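PDB 3D2L: SAM-dependent methyltransferase from Exiguobacterium sibiricum 255-15, which probably transfers a methyl group from S-adenosylmethionine to a substrate that has not been identified. Local coordinates for residues 34-39 and 94-99. Numbering follows the deposited sequence.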
# COMPACT_ATOMS: atom_id res chain seq x y z
N GLY A 34 20.69 1.04 0.14
CA GLY A 34 21.52 -0.00 0.76
C GLY A 34 20.95 -0.52 2.08
O GLY A 34 21.32 -1.60 2.54
N LYS A 35 20.07 0.25 2.69
CA LYS A 35 19.40 -0.16 3.91
C LYS A 35 18.37 -1.28 3.68
O LYS A 35 18.00 -1.61 2.54
CB LYS A 35 18.78 1.04 4.63
CG LYS A 35 19.85 2.02 5.10
CD LYS A 35 19.60 2.46 6.52
CE LYS A 35 20.81 3.12 7.16
NZ LYS A 35 20.74 4.57 7.08
N ARG A 36 17.94 -1.87 4.80
CA ARG A 36 17.04 -3.00 4.84
C ARG A 36 15.65 -2.48 5.10
O ARG A 36 15.45 -1.76 6.06
CB ARG A 36 17.43 -4.00 5.93
CG ARG A 36 18.83 -4.57 5.73
CD ARG A 36 19.29 -5.54 6.84
NE ARG A 36 19.16 -4.97 8.19
CZ ARG A 36 19.93 -4.01 8.70
NH1 ARG A 36 20.92 -3.46 7.99
NH2 ARG A 36 19.70 -3.58 9.94
N ILE A 37 14.74 -2.85 4.20
CA ILE A 37 13.35 -2.43 4.23
C ILE A 37 12.36 -3.60 4.17
O ILE A 37 12.55 -4.56 3.43
CB ILE A 37 12.97 -1.50 3.03
CG1 ILE A 37 13.77 -0.20 3.07
CG2 ILE A 37 11.46 -1.16 3.03
CD1 ILE A 37 13.25 0.90 2.12
N ALA A 38 11.32 -3.49 4.99
CA ALA A 38 10.18 -4.40 4.93
C ALA A 38 9.05 -3.59 4.28
O ALA A 38 8.62 -2.54 4.79
CB ALA A 38 9.79 -4.90 6.32
N ASP A 39 8.62 -4.05 3.12
CA ASP A 39 7.51 -3.40 2.37
C ASP A 39 6.30 -4.26 2.62
O ASP A 39 6.18 -5.39 2.13
CB ASP A 39 7.84 -3.35 0.89
CG ASP A 39 6.80 -2.59 0.08
OD1 ASP A 39 6.26 -1.56 0.58
OD2 ASP A 39 6.55 -3.05 -1.07
N PRO A 94 12.58 -12.09 11.34
CA PRO A 94 13.71 -12.51 12.16
C PRO A 94 14.90 -11.57 12.08
O PRO A 94 15.56 -11.33 13.10
CB PRO A 94 14.07 -13.88 11.58
CG PRO A 94 13.62 -13.81 10.14
CD PRO A 94 12.46 -12.87 10.09
N GLU A 95 15.18 -11.05 10.88
CA GLU A 95 16.32 -10.15 10.68
C GLU A 95 15.88 -8.71 10.89
O GLU A 95 14.72 -8.36 10.65
CB GLU A 95 16.92 -10.34 9.27
CG GLU A 95 17.44 -11.76 8.98
N PRO A 96 16.82 -7.85 11.32
CA PRO A 96 16.48 -6.44 11.59
C PRO A 96 16.19 -5.63 10.34
O PRO A 96 16.75 -5.93 9.25
CB PRO A 96 17.75 -5.90 12.28
CG PRO A 96 18.88 -6.81 11.80
CD PRO A 96 18.24 -8.16 11.55
N VAL A 97 15.30 -4.64 10.45
CA VAL A 97 15.06 -3.72 9.32
C VAL A 97 15.23 -2.28 9.77
O VAL A 97 14.90 -1.92 10.88
CB VAL A 97 13.68 -3.90 8.56
CG1 VAL A 97 13.46 -5.35 8.15
CG2 VAL A 97 12.49 -3.32 9.32
N ASP A 98 15.71 -1.48 8.84
CA ASP A 98 15.96 -0.08 9.03
C ASP A 98 14.75 0.76 8.72
O ASP A 98 14.69 1.90 9.16
CB ASP A 98 17.08 0.36 8.08
CG ASP A 98 18.33 -0.45 8.26
OD1 ASP A 98 18.85 -0.44 9.38
OD2 ASP A 98 18.79 -1.08 7.28
N ALA A 99 13.85 0.26 7.89
CA ALA A 99 12.63 1.00 7.55
C ALA A 99 11.51 0.06 7.17
O ALA A 99 11.75 -1.07 6.68
CB ALA A 99 12.89 2.03 6.38
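The guanidinium of Arg-36 has one carboxylate oxygen of Asp-98, OD2, over one face, 3.2 Å above the guanidinium plane and displaced from the centre to its margin. Here parallel strands 36-40 and 97-102 begin to pair, through the bridge of Ile-37 with Ala-99, in a Rossmann-like sheet whose strand order, 3-2-1-4-5-7-6, fits class I SAM-dependent methyltransferases. The two flat groups are steeply inclined, and OD2 lies 3.3 Å from NH1 of Arg-36 but well off the guanidinium plane, so the salt bridge is electrostatic and not a directed hydrogen bond. The directed bond to that oxygen comes from the backbone: Arg-36 N meets the anti lone pair of Asp-98 OD2 at 2.7 Å and 172°. A bend at chi3 (-53°) turns the arginine chain at its far end, and NE donates to Pro-96 O at 2.8 Å, near the guanidinium plane. An alanine in place of Arg-36 would probably leave Pro-96 O without this donor and Asp-98 OD2 without the guanidinium charge beside it. Lys-35 lays its CD 3.6 Å from Asp-98 CG, while its NZ forms a salt bridge with Glu-32. Just past the corner at Asp-98, Ala-99 CB packs 4.1 Å from Ile-37 CG1, and Ala-38 N donates to Ala-99 O at 3.0 Å. Arg-36 O takes two donors, Asp-98 N tilted 27° from the carbonyl plane and Ala-99 N within it.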